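Local atomic coordinates of dehydrogenase (Sinorhizobium meliloti, PDB entry 3UOE), a protein that probably acts as an oxidoreductase of the malate/L-lactate dehydrogenase (LDH2/MDH2) family. Residues Leu259-Val272 and Ile279-Ile291. Sequence-based numbering, arbitrary orientation.
Sequences LVAALAGSNLAPDV and IHPANKGDLLILI
With CG of Asn283 set between its backbone N and carbonyl carbon (chi1 60°), the carboxamide reaches the chain after the helix, at Asn267, Asp271 and Val272, while Leu287, its CG anti to the carbonyl carbon, points both methyls at the last turns of helix 246-264. Asn283 ND2 donates to Asp271 O at 2.8 Å; the acceptor lies close to the amide plane, although the N-H meets that carbonyl from above its plane. A weak second bond joins Asn283 ND2 to Asn267 OD1 at 3.2 Å, the two amides turned 50° against each other. The backbone adds a nearly straight bond from Asn267 N to Asn283 O (3.0 Å), and OD1 of Asn283 rests beside Val272 and accepts from Asn273 N. An alanine here is likely to leave Asp271 O and Asn273 N without these partners and the loop freer to shift. Further along, the absence of a side chain at Gly285 allows close approach: Val260 CG1 packs 3.3 Å from Gly285 C, and Ser266 OG lies 3.2 Å from Gly285 CA. Leu287 CD2 meets Leu263 CB at 3.8 Å, and Leu287 CD1 lies 4.0 Å from Val260 CG2. Helix 259-264 and strand 285-291 run nearly perpendicular (85°), the helix end lying across an inner strand flanked by 129-137 and 156-161, with helix 109-127 touching Asp286 and Leu288 beyond: a mixed sheet layered between helices, in a protein of the LDH2/MDH2 family.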
# COMPACT_ATOMS: atom_id res chain seq x y z
N LEU A 259 -2.13 -10.84 -0.21
CA LEU A 259 -2.37 -10.59 -1.62
C LEU A 259 -1.38 -11.38 -2.48
O LEU A 259 -1.78 -12.04 -3.44
CB LEU A 259 -2.27 -9.09 -1.94
CG LEU A 259 -3.35 -8.19 -1.33
CD1 LEU A 259 -2.88 -6.74 -1.31
CD2 LEU A 259 -4.65 -8.32 -2.11
N VAL A 260 -0.11 -11.34 -2.13
CA VAL A 260 0.89 -12.04 -2.94
C VAL A 260 0.60 -13.55 -3.00
O VAL A 260 0.54 -14.12 -4.09
CB VAL A 260 2.32 -11.77 -2.46
CG1 VAL A 260 3.30 -12.59 -3.27
CG2 VAL A 260 2.64 -10.30 -2.61
N ALA A 261 0.42 -14.18 -1.85
CA ALA A 261 0.12 -15.60 -1.79
C ALA A 261 -1.12 -15.95 -2.59
O ALA A 261 -1.09 -16.84 -3.44
CB ALA A 261 -0.07 -16.05 -0.32
N ALA A 262 -2.22 -15.26 -2.30
CA ALA A 262 -3.51 -15.54 -2.94
C ALA A 262 -3.42 -15.49 -4.45
O ALA A 262 -3.94 -16.36 -5.13
CB ALA A 262 -4.57 -14.57 -2.45
N LEU A 263 -2.76 -14.46 -4.97
CA LEU A 263 -2.75 -14.22 -6.41
C LEU A 263 -1.60 -14.92 -7.14
O LEU A 263 -1.81 -15.49 -8.21
CB LEU A 263 -2.75 -12.72 -6.70
CG LEU A 263 -3.98 -12.02 -6.09
CD1 LEU A 263 -3.91 -10.49 -6.28
CD2 LEU A 263 -5.25 -12.57 -6.72
N ALA A 264 -0.40 -14.86 -6.56
CA ALA A 264 0.78 -15.47 -7.17
C ALA A 264 0.83 -16.97 -6.92
O ALA A 264 1.45 -17.71 -7.69
CB ALA A 264 2.06 -14.81 -6.67
N GLY A 265 0.18 -17.41 -5.84
CA GLY A 265 0.20 -18.81 -5.46
C GLY A 265 1.58 -19.21 -4.98
O GLY A 265 2.04 -20.32 -5.20
N SER A 266 2.27 -18.27 -4.35
CA SER A 266 3.55 -18.55 -3.73
C SER A 266 3.27 -18.97 -2.29
O SER A 266 2.12 -18.97 -1.86
CB SER A 266 4.41 -17.29 -3.75
OG SER A 266 3.65 -16.16 -3.32
N ASN A 267 4.31 -19.31 -1.55
CA ASN A 267 4.14 -19.69 -0.15
C ASN A 267 4.09 -18.52 0.82
O ASN A 267 4.72 -17.47 0.59
CB ASN A 267 5.22 -20.69 0.25
CG ASN A 267 5.02 -22.04 -0.42
OD1 ASN A 267 5.69 -22.37 -1.38
ND2 ASN A 267 4.06 -22.80 0.07
N LEU A 268 3.34 -18.69 1.90
CA LEU A 268 3.34 -17.73 3.00
C LEU A 268 4.72 -17.69 3.68
O LEU A 268 5.41 -18.72 3.75
CB LEU A 268 2.26 -18.08 4.01
CG LEU A 268 0.79 -17.77 3.69
CD1 LEU A 268 0.59 -16.36 3.15
CD2 LEU A 268 0.22 -18.82 2.74
N ALA A 269 5.09 -16.52 4.19
CA ALA A 269 6.43 -16.28 4.75
C ALA A 269 7.05 -17.43 5.53
O ALA A 269 8.19 -17.80 5.25
CB ALA A 269 6.46 -14.98 5.59
N PRO A 270 6.33 -17.98 6.52
CA PRO A 270 6.96 -19.03 7.34
C PRO A 270 7.48 -20.22 6.51
O PRO A 270 8.39 -20.92 6.95
CB PRO A 270 5.82 -19.49 8.27
CG PRO A 270 4.88 -18.32 8.34
CD PRO A 270 4.94 -17.72 6.94
N ASP A 271 6.92 -20.43 5.32
CA ASP A 271 7.35 -21.53 4.46
C ASP A 271 8.31 -21.07 3.38
O ASP A 271 8.73 -21.87 2.53
CB ASP A 271 6.15 -22.20 3.79
CG ASP A 271 5.14 -22.71 4.79
OD1 ASP A 271 3.93 -22.45 4.62
OD2 ASP A 271 5.57 -23.36 5.76
N VAL A 272 8.67 -19.79 3.40
CA VAL A 272 9.46 -19.24 2.31
C VAL A 272 10.96 -19.41 2.52
O VAL A 272 11.48 -19.14 3.60
CB VAL A 272 9.12 -17.74 2.07
CG1 VAL A 272 10.11 -17.10 1.10
CG2 VAL A 272 7.68 -17.60 1.57
N ILE A 279 20.13 -23.19 -0.92
CA ILE A 279 19.80 -24.59 -0.68
C ILE A 279 18.42 -24.95 -1.23
O ILE A 279 18.23 -26.04 -1.79
CB ILE A 279 19.80 -24.90 0.83
CG1 ILE A 279 21.21 -24.77 1.39
CG2 ILE A 279 19.26 -26.30 1.08
CD1 ILE A 279 21.25 -24.70 2.91
N HIS A 280 17.47 -24.04 -1.07
CA HIS A 280 16.08 -24.31 -1.36
C HIS A 280 15.56 -23.49 -2.52
O HIS A 280 16.10 -22.42 -2.82
CB HIS A 280 15.21 -24.03 -0.12
CG HIS A 280 15.67 -24.76 1.10
ND1 HIS A 280 16.26 -24.12 2.17
CD2 HIS A 280 15.69 -26.08 1.39
CE1 HIS A 280 16.58 -25.02 3.09
NE2 HIS A 280 16.25 -26.22 2.64
N PRO A 281 14.51 -24.00 -3.17
CA PRO A 281 13.81 -23.26 -4.24
C PRO A 281 13.35 -21.90 -3.71
O PRO A 281 12.91 -21.81 -2.58
CB PRO A 281 12.59 -24.16 -4.55
CG PRO A 281 13.03 -25.55 -4.15
CD PRO A 281 13.95 -25.35 -2.96
N ALA A 282 13.48 -20.86 -4.52
CA ALA A 282 12.86 -19.58 -4.17
C ALA A 282 11.35 -19.73 -4.33
O ALA A 282 10.87 -20.02 -5.42
CB ALA A 282 13.41 -18.48 -5.04
N ASN A 283 10.59 -19.59 -3.24
CA ASN A 283 9.15 -19.85 -3.29
C ASN A 283 8.30 -18.69 -2.75
O ASN A 283 7.18 -18.89 -2.29
CB ASN A 283 8.80 -21.14 -2.54
CG ASN A 283 9.21 -21.10 -1.08
OD1 ASN A 283 10.00 -20.25 -0.68
ND2 ASN A 283 8.67 -22.00 -0.27
N LYS A 284 8.87 -17.49 -2.81
CA LYS A 284 8.14 -16.26 -2.51
C LYS A 284 7.37 -15.84 -3.77
O LYS A 284 7.48 -16.48 -4.82
CB LYS A 284 9.12 -15.17 -2.03
CG LYS A 284 9.61 -14.22 -3.11
CD LYS A 284 10.44 -14.90 -4.16
CE LYS A 284 10.39 -14.13 -5.49
NZ LYS A 284 11.51 -13.19 -5.63
N GLY A 285 6.57 -14.78 -3.66
CA GLY A 285 5.80 -14.31 -4.80
C GLY A 285 6.01 -12.83 -5.07
O GLY A 285 6.56 -12.11 -4.24
N ASP A 286 5.58 -12.38 -6.25
CA ASP A 286 5.66 -10.97 -6.64
C ASP A 286 4.42 -10.62 -7.44
O ASP A 286 3.87 -11.46 -8.15
CB ASP A 286 6.89 -10.70 -7.51
CG ASP A 286 8.04 -11.65 -7.22
OD1 ASP A 286 8.00 -12.78 -7.73
OD2 ASP A 286 8.96 -11.27 -6.46
N LEU A 287 3.99 -9.37 -7.29
CA LEU A 287 2.86 -8.84 -8.01
C LEU A 287 3.28 -7.56 -8.70
O LEU A 287 3.98 -6.72 -8.11
CB LEU A 287 1.70 -8.53 -7.06
CG LEU A 287 1.03 -9.69 -6.32
CD1 LEU A 287 -0.05 -9.18 -5.36
CD2 LEU A 287 0.47 -10.71 -7.32
N LEU A 288 2.85 -7.42 -9.95
CA LEU A 288 3.01 -6.20 -10.70
C LEU A 288 1.63 -5.76 -11.22
O LEU A 288 0.95 -6.52 -11.90
CB LEU A 288 3.96 -6.42 -11.88
CG LEU A 288 4.05 -5.24 -12.86
CD1 LEU A 288 4.72 -4.03 -12.20
CD2 LEU A 288 4.77 -5.63 -14.13
N ILE A 289 1.22 -4.56 -10.86
CA ILE A 289 -0.02 -4.01 -11.37
C ILE A 289 0.30 -2.78 -12.20
O ILE A 289 0.91 -1.84 -11.70
CB ILE A 289 -0.97 -3.60 -10.25
CG1 ILE A 289 -1.47 -4.83 -9.51
CG2 ILE A 289 -2.14 -2.79 -10.81
CD1 ILE A 289 -1.82 -4.55 -8.07
N LEU A 290 -0.10 -2.81 -13.46
CA LEU A 290 0.06 -1.66 -14.34
C LEU A 290 -1.28 -1.01 -14.60
O LEU A 290 -2.31 -1.68 -14.67
CB LEU A 290 0.71 -2.06 -15.66
CG LEU A 290 2.15 -2.55 -15.58
CD1 LEU A 290 2.58 -3.11 -16.94
CD2 LEU A 290 3.09 -1.42 -15.14
N ILE A 291 -1.26 0.31 -14.73
CA ILE A 291 -2.45 1.08 -15.03
C ILE A 291 -2.11 2.19 -16.02
O ILE A 291 -1.17 2.96 -15.81
CB ILE A 291 -3.04 1.73 -13.77
CG1 ILE A 291 -3.18 0.68 -12.65
CG2 ILE A 291 -4.36 2.42 -14.07
CD1 ILE A 291 -3.82 1.23 -11.38